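Local coordinates for protein carbohydrate esterase family 2 (CE2) (Chaetomium olivicolor, PDB 4XVH) that probably removes acetyl groups from xylan, pairing a jelly-roll beta-sandwich domain with an SGNH-type hydrolase domain, at residues G40-D45 against L79-E84; S16-G21 against Y156-W161; I33-V38 against G88-G93. One frame throughout, in Å; residues are numbered along the deposited sequence.

Interaction 1: G40-D45 against L79-E84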
ATOM      1  N   GLY A  40      17.509   4.807  -7.132  1.00 32.44           N
ATOM      2  CA  GLY A  40      17.491   4.771  -5.683  1.00 32.48           C
ATOM      3  C   GLY A  40      17.557   3.356  -5.159  1.00 31.14           C
ATOM      4  O   GLY A  40      18.245   2.504  -5.734  1.00 32.10           O
ATOM      5  N   THR A  41      16.853   3.084  -4.068  1.00 27.40           N
ATOM      6  CA  THR A  41      16.930   1.742  -3.506  1.00 25.98           C
ATOM      7  C   THR A  41      15.529   1.139  -3.539  1.00 23.48           C
ATOM      8  O   THR A  41      14.531   1.860  -3.541  1.00 22.28           O
ATOM      9  CB  THR A  41      17.516   1.719  -2.053  1.00 25.32           C
ATOM     10  OG1 THR A  41      16.819   2.666  -1.243  1.00 24.70           O
ATOM     11  CG2 THR A  41      19.035   2.021  -2.026  1.00 27.90           C
ATOM     12  N   ASN A  42      15.473  -0.183  -3.615  1.00 22.05           N
ATOM     13  CA  ASN A  42      14.225  -0.903  -3.852  1.00 21.73           C
ATOM     14  C   ASN A  42      14.328  -2.269  -3.231  1.00 21.78           C
ATOM     15  O   ASN A  42      15.443  -2.759  -3.036  1.00 21.67           O
ATOM     16  CB  ASN A  42      13.950  -1.072  -5.354  1.00 21.28           C
ATOM     17  CG  ASN A  42      13.894   0.236  -6.084  1.00 22.85           C
ATOM     18  OD1 ASN A  42      12.850   0.883  -6.136  1.00 24.04           O
ATOM     19  ND2 ASN A  42      15.035   0.662  -6.623  1.00 22.86           N
ATOM     20  N   SER A  43      13.196  -2.923  -2.973  1.00 20.12           N
ATOM     21  CA  SER A  43      13.271  -4.370  -2.747  1.00 19.96           C
ATOM     22  C   SER A  43      11.982  -4.974  -3.239  1.00 19.66           C
ATOM     23  O   SER A  43      10.960  -4.300  -3.289  1.00 18.37           O
ATOM     24  CB  SER A  43      13.521  -4.735  -1.278  1.00 21.00           C
ATOM     25  OG  SER A  43      12.437  -4.388  -0.450  1.00 20.71           O
ATOM     26  N   VAL A  44      12.058  -6.233  -3.629  1.00 18.33           N
ATOM     27  CA  VAL A  44      10.931  -6.930  -4.191  1.00 19.14           C
ATOM     28  C   VAL A  44      10.902  -8.309  -3.590  1.00 18.68           C
ATOM     29  O   VAL A  44      11.957  -8.829  -3.157  1.00 18.97           O
ATOM     30  CB  VAL A  44      11.031  -7.066  -5.755  1.00 18.30           C
ATOM     31  CG1 VAL A  44      11.090  -5.699  -6.443  1.00 18.22           C
ATOM     32  CG2 VAL A  44      12.262  -7.912  -6.118  1.00 19.74           C
ATOM     33  N   ASP A  45       9.705  -8.888  -3.569  1.00 17.86           N
ATOM     34  CA  ASP A  45       9.494 -10.317  -3.337  1.00 18.92           C
ATOM     35  C   ASP A  45       9.373 -11.018  -4.672  1.00 19.07           C
ATOM     36  O   ASP A  45       8.564 -10.589  -5.502  1.00 19.85           O
ATOM     37  CB  ASP A  45       8.202 -10.570  -2.556  1.00 17.68           C
ATOM     38  CG  ASP A  45       8.341 -10.358  -1.074  1.00 19.16           C
ATOM     39  OD1 ASP A  45       9.461 -10.063  -0.588  1.00 19.33           O
ATOM     40  OD2 ASP A  45       7.314 -10.539  -0.377  1.00 18.84           O
ATOM     41  N   LEU A  79       6.042 -11.288  -9.018  1.00 20.45           N
ATOM     42  CA  LEU A  79       6.951 -10.276  -8.484  1.00 20.97           C
ATOM     43  C   LEU A  79       6.173  -9.132  -7.872  1.00 19.56           C
ATOM     44  O   LEU A  79       5.316  -8.541  -8.553  1.00 18.48           O
ATOM     45  CB  LEU A  79       7.840  -9.713  -9.609  1.00 23.91           C
ATOM     46  CG  LEU A  79       8.813  -8.585  -9.238  1.00 25.40           C
ATOM     47  CD1 LEU A  79       9.985  -9.192  -8.499  1.00 26.32           C
ATOM     48  CD2 LEU A  79       9.323  -7.829 -10.480  1.00 27.12           C
ATOM     49  N   ARG A  80       6.496  -8.770  -6.634  1.00 19.26           N
ATOM     50  CA  ARG A  80       5.866  -7.612  -6.028  1.00 20.02           C
ATOM     51  C   ARG A  80       6.829  -6.700  -5.278  1.00 20.95           C
ATOM     52  O   ARG A  80       7.690  -7.190  -4.541  1.00 18.98           O
ATOM     53  CB  ARG A  80       4.776  -8.067  -5.094  1.00 20.17           C
ATOM     54  CG  ARG A  80       3.482  -8.362  -5.846  1.00 20.63           C
ATOM     55  CD  ARG A  80       2.467  -8.684  -4.860  1.00 20.15           C
ATOM     56  NE  ARG A  80       1.181  -9.141  -5.392  1.00 20.54           N
ATOM     57  CZ  ARG A  80       0.218  -8.354  -5.867  1.00 20.92           C
ATOM     58  NH1 ARG A  80       0.418  -7.053  -6.007  1.00 21.45           N
ATOM     59  NH2 ARG A  80      -0.937  -8.884  -6.238  1.00 21.47           N
ATOM     60  N   ARG A  81       6.718  -5.404  -5.488  1.00 17.36           N
ATOM     61  CA  ARG A  81       7.510  -4.428  -4.798  1.00 18.83           C
ATOM     62  C   ARG A  81       7.183  -4.426  -3.319  1.00 18.11           C
ATOM     63  O   ARG A  81       6.078  -4.288  -2.949  1.00 18.13           O
ATOM     64  CB  ARG A  81       7.204  -3.035  -5.305  1.00 20.67           C
ATOM     65  CG  ARG A  81       8.291  -2.333  -6.049  1.00 22.75           C
ATOM     66  CD  ARG A  81       7.751  -1.096  -6.704  1.00 22.72           C
ATOM     67  NE  ARG A  81       7.959   0.179  -6.067  1.00 22.50           N
ATOM     68  CZ  ARG A  81       9.125   0.708  -5.781  1.00 22.74           C
ATOM     69  NH1 ARG A  81      10.207   0.018  -5.929  1.00 22.72           N
ATOM     70  NH2 ARG A  81       9.189   1.895  -5.279  1.00 22.92           N
ATOM     71  N   ARG A  82       8.200  -4.470  -2.506  1.00 16.33           N
ATOM     72  CA  ARG A  82       8.041  -4.367  -1.058  1.00 15.57           C
ATOM     73  C   ARG A  82       8.038  -2.901  -0.595  1.00 17.46           C
ATOM     74  O   ARG A  82       7.487  -2.577   0.467  1.00 15.83           O
ATOM     75  CB  ARG A  82       9.207  -5.085  -0.346  1.00 16.14           C
ATOM     76  CG  ARG A  82       9.266  -6.589  -0.560  1.00 16.26           C
ATOM     77  CD  ARG A  82      10.661  -7.115  -0.322  1.00 17.60           C
ATOM     78  NE  ARG A  82      11.169  -6.870   1.028  1.00 17.06           N
ATOM     79  CZ  ARG A  82      10.914  -7.651   2.090  1.00 19.41           C
ATOM     80  NH1 ARG A  82      10.159  -8.743   1.978  1.00 17.15           N
ATOM     81  NH2 ARG A  82      11.451  -7.358   3.280  1.00 20.08           N
ATOM     82  N   SER A  83       8.716  -2.044  -1.370  1.00 16.98           N
ATOM     83  CA  SER A  83       9.097  -0.710  -0.921  1.00 16.95           C
ATOM     84  C   SER A  83       8.375   0.401  -1.670  1.00 17.24           C
ATOM     85  O   SER A  83       7.477   0.135  -2.483  1.00 18.13           O
ATOM     86  CB  SER A  83      10.623  -0.519  -1.063  1.00 16.98           C
ATOM     87  OG  SER A  83      11.038  -0.758  -2.401  1.00 16.76           O
ATOM     88  N   GLU A  84       8.784   1.648  -1.437  1.00 16.41           N
ATOM     89  CA  GLU A  84       7.946   2.784  -1.844  1.00 17.77           C
ATOM     90  C   GLU A  84       8.697   3.804  -2.713  1.00 19.38           C
ATOM     91  O   GLU A  84       9.927   3.809  -2.756  1.00 19.25           O
ATOM     92  CB  GLU A  84       7.384   3.475  -0.590  1.00 17.48           C
ATOM     93  CG  GLU A  84       8.493   4.210   0.207  1.00 16.85           C
ATOM     94  CD  GLU A  84       7.940   4.914   1.437  1.00 16.94           C
ATOM     95  OE1 GLU A  84       7.143   5.879   1.260  1.00 16.81           O
ATOM     96  OE2 GLU A  84       8.284   4.477   2.564  1.00 16.09           O
TER
HETATM   97  O   HOH W   1      11.668   1.755  -3.374  1.00 20.22           O
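Arg82 lies against Ser43 and Asp45 along most of its length. Its CB is 3.3 Å from Ser43 OG, CG packs near Asp45 OD1, and CD comes to 3.2 Å from that same carboxylate oxygen. A bend at chi3 (60°) then places NE 3.2 Å from Ser43 OG, a weak, strongly bent hydrogen bond; this hydroxyl has its stronger partner in Ala135 O. At the tip, NH1 forms a salt bridge of 3.0 Å with Asp45 OD1, approaching on the syn side with the two flat groups turned 46° apart, while NH2 binds Asp126 and Ala136 O. An alanine here would probably leave Asp45 and Asp126 without their shared cation and open a gap beside Ser43. The backbones beneath belong to the N-terminal jelly-roll sandwich, where strands 44-48 and 73-81 run antiparallel: Asp45 and Arg80 are a hydrogen-bonded pair and Val44 and Arg81 a non-hydrogen-bonded one, with Val44 CG2 touching Leu79 CD1 at 3.5 Å. Beyond the ladder, Ser43 N donates to Ser83 OG (3.1 Å). Arg81 NH1 meets Asn42 OD1 at 2.8 Å, this donor tilted 19° from the Asn42 carbonyl plane.

Interaction 2: S16-G21 against Y156-W161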
ATOM      1  N   SER A  16       6.290   1.754  -9.344  1.00 20.62           N
ATOM      2  CA  SER A  16       6.428   2.941  -8.511  1.00 20.97           C
ATOM      3  C   SER A  16       5.736   2.752  -7.160  1.00 20.36           C
ATOM      4  O   SER A  16       6.380   2.787  -6.116  1.00 20.54           O
ATOM      5  CB  SER A  16       5.835   4.153  -9.235  1.00 21.46           C
ATOM      6  OG  SER A  16       5.887   5.285  -8.396  1.00 23.38           O
ATOM      7  N   TRP A  17       4.418   2.559  -7.159  1.00 18.61           N
ATOM      8  CA  TRP A  17       3.717   2.332  -5.893  1.00 16.77           C
ATOM      9  C   TRP A  17       4.145   1.008  -5.215  1.00 15.97           C
ATOM     10  O   TRP A  17       4.593   0.066  -5.877  1.00 16.06           O
ATOM     11  CB  TRP A  17       2.196   2.355  -6.143  1.00 15.92           C
ATOM     12  CG  TRP A  17       1.687   3.678  -6.626  1.00 17.22           C
ATOM     13  CD1 TRP A  17       1.196   3.964  -7.879  1.00 18.94           C
ATOM     14  CD2 TRP A  17       1.668   4.926  -5.893  1.00 18.33           C
ATOM     15  NE1 TRP A  17       0.846   5.304  -7.956  1.00 19.82           N
ATOM     16  CE2 TRP A  17       1.121   5.910  -6.752  1.00 19.41           C
ATOM     17  CE3 TRP A  17       2.065   5.303  -4.599  1.00 18.00           C
ATOM     18  CZ2 TRP A  17       0.947   7.245  -6.350  1.00 19.91           C
ATOM     19  CZ3 TRP A  17       1.884   6.631  -4.203  1.00 18.10           C
ATOM     20  CH2 TRP A  17       1.326   7.578  -5.074  1.00 19.45           C
ATOM     21  N   PRO A  18       4.020   0.937  -3.878  1.00 17.08           N
ATOM     22  CA  PRO A  18       4.282  -0.316  -3.167  1.00 16.46           C
ATOM     23  C   PRO A  18       3.370  -1.411  -3.681  1.00 17.40           C
ATOM     24  O   PRO A  18       2.216  -1.128  -4.035  1.00 15.99           O
ATOM     25  CB  PRO A  18       3.925   0.011  -1.704  1.00 16.64           C
ATOM     26  CG  PRO A  18       4.035   1.513  -1.608  1.00 15.64           C
ATOM     27  CD  PRO A  18       3.535   1.988  -2.966  1.00 16.57           C
ATOM     28  N   GLY A  19       3.874  -2.639  -3.721  1.00 17.60           N
ATOM     29  CA  GLY A  19       3.035  -3.778  -4.079  1.00 17.76           C
ATOM     30  C   GLY A  19       2.911  -3.976  -5.573  1.00 19.18           C
ATOM     31  O   GLY A  19       2.410  -5.024  -5.994  1.00 19.66           O
ATOM     32  N   THR A  20       3.354  -3.006  -6.386  1.00 17.23           N
ATOM     33  CA  THR A  20       3.184  -3.182  -7.834  1.00 18.53           C
ATOM     34  C   THR A  20       4.143  -4.240  -8.385  1.00 18.02           C
ATOM     35  O   THR A  20       5.199  -4.516  -7.800  1.00 17.47           O
ATOM     36  CB  THR A  20       3.397  -1.873  -8.610  1.00 18.59           C
ATOM     37  OG1 THR A  20       4.636  -1.277  -8.218  1.00 17.98           O
ATOM     38  CG2 THR A  20       2.208  -0.906  -8.331  1.00 14.97           C
ATOM     39  N   GLY A  21       3.805  -4.822  -9.529  1.00 18.55           N
ATOM     40  CA  GLY A  21       4.650  -5.884 -10.049  1.00 18.39           C
ATOM     41  C   GLY A  21       4.049  -6.638 -11.204  1.00 19.36           C
ATOM     42  O   GLY A  21       3.288  -6.062 -11.990  1.00 20.97           O
ATOM     43  N   TYR A 156      -5.346  -6.137  -5.618  1.00 14.45           N
ATOM     44  CA  TYR A 156      -5.348  -4.895  -4.863  1.00 13.77           C
ATOM     45  C   TYR A 156      -4.433  -3.871  -5.547  1.00 13.17           C
ATOM     46  O   TYR A 156      -3.641  -4.205  -6.449  1.00 14.13           O
ATOM     47  CB  TYR A 156      -4.921  -5.130  -3.401  1.00 14.13           C
ATOM     48  CG  TYR A 156      -3.576  -5.812  -3.285  1.00 14.98           C
ATOM     49  CD1 TYR A 156      -2.403  -5.069  -3.273  1.00 15.14           C
ATOM     50  CD2 TYR A 156      -3.476  -7.206  -3.193  1.00 14.76           C
ATOM     51  CE1 TYR A 156      -1.165  -5.676  -3.165  1.00 14.39           C
ATOM     52  CE2 TYR A 156      -2.235  -7.822  -3.091  1.00 14.75           C
ATOM     53  CZ  TYR A 156      -1.090  -7.041  -3.067  1.00 14.34           C
ATOM     54  OH  TYR A 156       0.151  -7.611  -2.964  1.00 14.96           O
ATOM     55  N   SER A 157      -4.596  -2.629  -5.129  1.00 12.76           N
ATOM     56  CA  SER A 157      -3.747  -1.534  -5.534  1.00 14.57           C
ATOM     57  C   SER A 157      -3.442  -0.707  -4.300  1.00 15.98           C
ATOM     58  O   SER A 157      -4.363  -0.193  -3.653  1.00 15.42           O
ATOM     59  CB  SER A 157      -4.426  -0.660  -6.590  1.00 17.54           C
ATOM     60  OG  SER A 157      -3.572   0.402  -6.931  1.00 17.95           O
ATOM     61  N   VAL A 158      -2.154  -0.632  -3.958  1.00 16.19           N
ATOM     62  CA  VAL A 158      -1.700   0.186  -2.845  1.00 15.00           C
ATOM     63  C   VAL A 158      -1.240   1.534  -3.385  1.00 15.93           C
ATOM     64  O   VAL A 158      -0.390   1.595  -4.279  1.00 15.04           O
ATOM     65  CB  VAL A 158      -0.527  -0.475  -2.082  1.00 14.65           C
ATOM     66  CG1 VAL A 158       0.003   0.458  -0.989  1.00 14.89           C
ATOM     67  CG2 VAL A 158      -0.975  -1.806  -1.466  1.00 13.35           C
ATOM     68  N   VAL A 159      -1.820   2.599  -2.852  1.00 15.42           N
ATOM     69  CA  VAL A 159      -1.377   3.943  -3.150  1.00 16.04           C
ATOM     70  C   VAL A 159      -1.019   4.586  -1.837  1.00 16.63           C
ATOM     71  O   VAL A 159      -1.901   5.015  -1.098  1.00 16.67           O
ATOM     72  CB  VAL A 159      -2.448   4.776  -3.869  1.00 16.53           C
ATOM     73  CG1 VAL A 159      -1.871   6.154  -4.212  1.00 17.72           C
ATOM     74  CG2 VAL A 159      -2.854   4.076  -5.151  1.00 16.58           C
ATOM     75  N   ALA A 160       0.276   4.639  -1.537  1.00 15.57           N
ATOM     76  CA  ALA A 160       0.713   5.055  -0.202  1.00 16.11           C
ATOM     77  C   ALA A 160       2.103   5.608  -0.245  1.00 16.59           C
ATOM     78  O   ALA A 160       2.892   5.214  -1.100  1.00 17.99           O
ATOM     79  CB  ALA A 160       0.649   3.892   0.758  1.00 15.38           C
ATOM     80  N   TRP A 161       2.419   6.517   0.682  1.00 17.41           N
ATOM     81  CA  TRP A 161       3.700   7.216   0.634  1.00 17.90           C
ATOM     82  C   TRP A 161       4.018   7.608   2.088  1.00 17.27           C
ATOM     83  O   TRP A 161       3.178   8.201   2.752  1.00 17.27           O
ATOM     84  CB  TRP A 161       3.597   8.452  -0.285  1.00 18.58           C
ATOM     85  CG  TRP A 161       4.862   9.209  -0.539  1.00 19.79           C
ATOM     86  CD1 TRP A 161       5.788   9.628   0.383  1.00 20.66           C
ATOM     87  CD2 TRP A 161       5.336   9.664  -1.822  1.00 23.36           C
ATOM     88  NE1 TRP A 161       6.823  10.301  -0.261  1.00 23.05           N
ATOM     89  CE2 TRP A 161       6.562  10.335  -1.609  1.00 25.00           C
ATOM     90  CE3 TRP A 161       4.847   9.554  -3.131  1.00 25.36           C
ATOM     91  CZ2 TRP A 161       7.298  10.905  -2.662  1.00 28.59           C
ATOM     92  CZ3 TRP A 161       5.575  10.129  -4.173  1.00 28.31           C
ATOM     93  CH2 TRP A 161       6.783  10.791  -3.932  1.00 29.33           C
TER
HETATM   94  O   HOH W   2      -0.046  -2.046  -5.459  1.00 18.41           O
HETATM   95  O   HOH W   3      -0.937  -4.668  -6.618  1.00 19.16           O
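The type II beta turn from Trp17 to Thr20, in the N-terminal carbohydrate esterase 2 region, brings Trp17 and Pro18 against Val158, Val159 and Ala160 on strand 155-160, an outermost strand of the parallel sheet in the SGNH hydrolase domain. The contact therefore joins the two domains. Positive phi at Gly19 (84°) fits the third position of such a turn, and Thr20 OG1 donates to Trp17 O at 2.7 Å. The indole does most of the packing. Its CG stands anti to the carbonyl carbon (chi1 -64°), and Val159 CG1 lies over one face of the six-membered ring in a CH-pi contact, 3.6 Å from the centroid and 11° off the normal. Ala160 O comes instead to the ring edge, 3.6 Å from CZ3. This buried carbonyl has no hydrogen-bonding partner in the model, whereas the indole NE1 is satisfied by Tyr188 O. Pro18 continues the apolar surface, its CB 4.0 Å from Val158 CG1, and helix 118-121 packs on both residues. The backbones do not bond directly; water bridges them. One molecule donates to Pro18 O (2.8 Å) and accepts from Val158 N (2.9 Å).

Interaction 3: I33-V38 against G88-G93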
ATOM      1  N   ILE A  33      12.944 -11.425 -15.795  1.00 29.48           N
ATOM      2  CA  ILE A  33      12.235 -10.152 -15.837  1.00 28.33           C
ATOM      3  C   ILE A  33      13.244  -9.063 -16.088  1.00 28.53           C
ATOM      4  O   ILE A  33      13.946  -8.663 -15.185  1.00 28.28           O
ATOM      5  CB  ILE A  33      11.486  -9.878 -14.540  1.00 26.04           C
ATOM      6  CG1 ILE A  33      10.567 -11.044 -14.211  1.00 23.38           C
ATOM      7  CG2 ILE A  33      10.703  -8.583 -14.656  1.00 27.00           C
ATOM      8  CD1 ILE A  33      10.085 -11.035 -12.791  1.00 20.49           C
ATOM      9  N   GLY A  34      13.340  -8.610 -17.334  1.00 30.07           N
ATOM     10  CA  GLY A  34      14.306  -7.588 -17.669  1.00 31.33           C
ATOM     11  C   GLY A  34      14.062  -6.301 -16.893  1.00 29.51           C
ATOM     12  O   GLY A  34      12.943  -5.984 -16.529  1.00 27.55           O
ATOM     13  N   ILE A  35      15.128  -5.558 -16.648  1.00 30.05           N
ATOM     14  CA  ILE A  35      15.030  -4.270 -15.989  1.00 29.66           C
ATOM     15  C   ILE A  35      15.624  -3.208 -16.896  1.00 31.74           C
ATOM     16  O   ILE A  35      16.789  -3.283 -17.271  1.00 33.11           O
ATOM     17  CB  ILE A  35      15.747  -4.279 -14.629  1.00 30.38           C
ATOM     18  CG1 ILE A  35      14.967  -5.186 -13.660  1.00 30.85           C
ATOM     19  CG2 ILE A  35      15.910  -2.852 -14.077  1.00 29.36           C
ATOM     20  CD1 ILE A  35      15.475  -5.172 -12.240  1.00 31.74           C
ATOM     21  N   ALA A  36      14.808  -2.228 -17.251  1.00 31.30           N
ATOM     22  CA  ALA A  36      15.248  -1.161 -18.124  1.00 34.38           C
ATOM     23  C   ALA A  36      16.153  -0.218 -17.346  1.00 34.25           C
ATOM     24  O   ALA A  36      17.226   0.140 -17.804  1.00 34.57           O
ATOM     25  CB  ALA A  36      14.047  -0.424 -18.712  1.00 34.33           C
ATOM     26  N   SER A  37      15.734   0.150 -16.143  1.00 32.97           N
ATOM     27  CA  SER A  37      16.557   1.005 -15.311  1.00 33.98           C
ATOM     28  C   SER A  37      16.100   0.918 -13.881  1.00 32.80           C
ATOM     29  O   SER A  37      14.954   0.552 -13.601  1.00 30.63           O
ATOM     30  CB  SER A  37      16.496   2.462 -15.786  1.00 35.08           C
ATOM     31  OG  SER A  37      15.309   3.116 -15.365  1.00 33.03           O
ATOM     32  N   VAL A  38      16.980   1.274 -12.960  1.00 33.13           N
ATOM     33  CA  VAL A  38      16.556   1.291 -11.575  1.00 34.24           C
ATOM     34  C   VAL A  38      17.089   2.577 -10.954  1.00 36.04           C
ATOM     35  O   VAL A  38      18.172   3.046 -11.319  1.00 36.52           O
ATOM     36  CB  VAL A  38      17.004   0.010 -10.823  1.00 41.32           C
ATOM     37  CG1 VAL A  38      18.460  -0.265 -11.035  1.00 43.96           C
ATOM     38  CG2 VAL A  38      16.710   0.126  -9.378  1.00 40.40           C
ATOM     39  N   GLY A  88      12.988   4.859  -4.140  1.00 23.66           N
ATOM     40  CA  GLY A  88      13.379   4.687  -5.541  1.00 24.87           C
ATOM     41  C   GLY A  88      12.292   3.985  -6.325  1.00 23.79           C
ATOM     42  O   GLY A  88      11.197   3.779  -5.813  1.00 23.61           O
ATOM     43  N   SER A  89      12.582   3.601  -7.555  1.00 24.75           N
ATOM     44  CA  SER A  89      11.639   2.793  -8.319  1.00 24.45           C
ATOM     45  C   SER A  89      12.371   1.863  -9.298  1.00 26.26           C
ATOM     46  O   SER A  89      13.572   1.991  -9.490  1.00 26.67           O
ATOM     47  CB  SER A  89      10.646   3.688  -9.061  1.00 23.78           C
ATOM     48  OG  SER A  89      11.316   4.509  -9.987  1.00 25.71           O
ATOM     49  N   ILE A  90      11.642   0.916  -9.888  1.00 25.39           N
ATOM     50  CA  ILE A  90      12.210   0.018 -10.890  1.00 26.39           C
ATOM     51  C   ILE A  90      11.478   0.208 -12.217  1.00 26.38           C
ATOM     52  O   ILE A  90      10.246   0.189 -12.254  1.00 26.77           O
ATOM     53  CB  ILE A  90      12.123  -1.472 -10.461  1.00 19.99           C
ATOM     54  CG1 ILE A  90      12.909  -1.683  -9.158  1.00 19.83           C
ATOM     55  CG2 ILE A  90      12.673  -2.357 -11.585  1.00 20.96           C
ATOM     56  CD1 ILE A  90      12.488  -2.929  -8.350  1.00 19.64           C
ATOM     57  N   PHE A  91      12.214   0.440 -13.300  1.00 26.18           N
ATOM     58  CA  PHE A  91      11.565   0.500 -14.614  1.00 27.30           C
ATOM     59  C   PHE A  91      11.756  -0.838 -15.330  1.00 27.70           C
ATOM     60  O   PHE A  91      12.896  -1.232 -15.603  1.00 29.78           O
ATOM     61  CB  PHE A  91      12.123   1.652 -15.450  1.00 29.46           C
ATOM     62  CG  PHE A  91      11.735   3.027 -14.937  1.00 29.61           C
ATOM     63  CD1 PHE A  91      12.374   3.581 -13.831  1.00 29.35           C
ATOM     64  CD2 PHE A  91      10.756   3.772 -15.588  1.00 30.59           C
ATOM     65  CE1 PHE A  91      12.013   4.862 -13.369  1.00 29.83           C
ATOM     66  CE2 PHE A  91      10.396   5.051 -15.141  1.00 28.79           C
ATOM     67  CZ  PHE A  91      11.031   5.590 -14.038  1.00 28.22           C
ATOM     68  N   LEU A  92      10.655  -1.537 -15.613  1.00 25.79           N
ATOM     69  CA  LEU A  92      10.727  -2.874 -16.181  1.00 26.30           C
ATOM     70  C   LEU A  92      11.042  -2.834 -17.666  1.00 28.82           C
ATOM     71  O   LEU A  92      10.633  -1.900 -18.372  1.00 29.80           O
ATOM     72  CB  LEU A  92       9.421  -3.639 -15.950  1.00 26.44           C
ATOM     73  CG  LEU A  92       9.157  -4.067 -14.490  1.00 25.27           C
ATOM     74  CD1 LEU A  92       7.977  -4.996 -14.427  1.00 26.11           C
ATOM     75  CD2 LEU A  92      10.375  -4.765 -13.921  1.00 25.18           C
ATOM     76  N   GLY A  93      11.763  -3.859 -18.128  1.00 29.75           N
ATOM     77  CA  GLY A  93      12.009  -4.083 -19.545  1.00 34.71           C
ATOM     78  C   GLY A  93      11.139  -5.218 -20.073  1.00 36.05           C
ATOM     79  O   GLY A  93       9.952  -5.310 -19.734  1.00 37.01           O
TER
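Ser37 carries OG between its backbone N and carbonyl carbon (chi1 79°), and Phe91 holds CG anti to its own carbonyl carbon (chi1 -70°); the two side chains, on the same side of the sheet, meet with Ser37 OG 3.3 Å from Phe91 CD1. The hydroxyl approaches the ring obliquely. Beneath them, Phe91 N donates to Ser37 O at 2.8 Å, the closing bond of an antiparallel hydrogen-bonded pair. Phe91 O is doubly gripped in return: Ala36 N reaches it at 2.7 Å, although that bond is noticeably bent, and Ser37 N at 3.2 Å with a straighter N-H. Ala36 has backbone angles in the helical range, which turn the chain through a corner and let two successive amides point at one acceptor. Before the corner, Gly93 N binds Gly34 O at 2.9 Å, the donor standing 63° out of the carbonyl plane.

Apolar contacts accompany this ladder. Ile35 CD1 lies 4.0 Å from Ile90 CG2, and both residues also touch Phe59. Ile33 CG2 meets Leu92 CD2 at 3.9 Å, with Phe24 and Val22 of strand 21-28 next to them. After the corner, Val38 and Ile90 form a non-hydrogen-bonded pair, and Val38 CG2 lies 4.2 Å from Ile90 CG1. The register slips by one residue between the Ile35-Leu92 and Ser37-Phe91 pairs, with Ala36 and Ser37 together facing Phe91: a classic beta bulge, set between strands 31-40 and 88-97 in the four-stranded antiparallel sheet of the jelly-roll sandwich.

Overall arrangement
Interactions 1 and 3 both pair strands of the N-terminal sandwich, but in different sheets, and Val44 CG1 packs on Ile90 CD1 between them. Interaction 1 is buried and rich in charge; interaction 3, its centre about 20 Å from that of the chain, is only partly buried and relies on backbone bonds with apolar side chains. Interaction 2, its centre about 5 Å from that of the chain, is a buried interdomain contact dominated by an aromatic ring, with water joining the backbones. Segment 79-84 ties all three together: Arg81 NH2 probably bonds Gly88 O of interaction 3, while Arg80 NH1 and Arg81 O probably bond Gly19 O and Gly19 N of interaction 2.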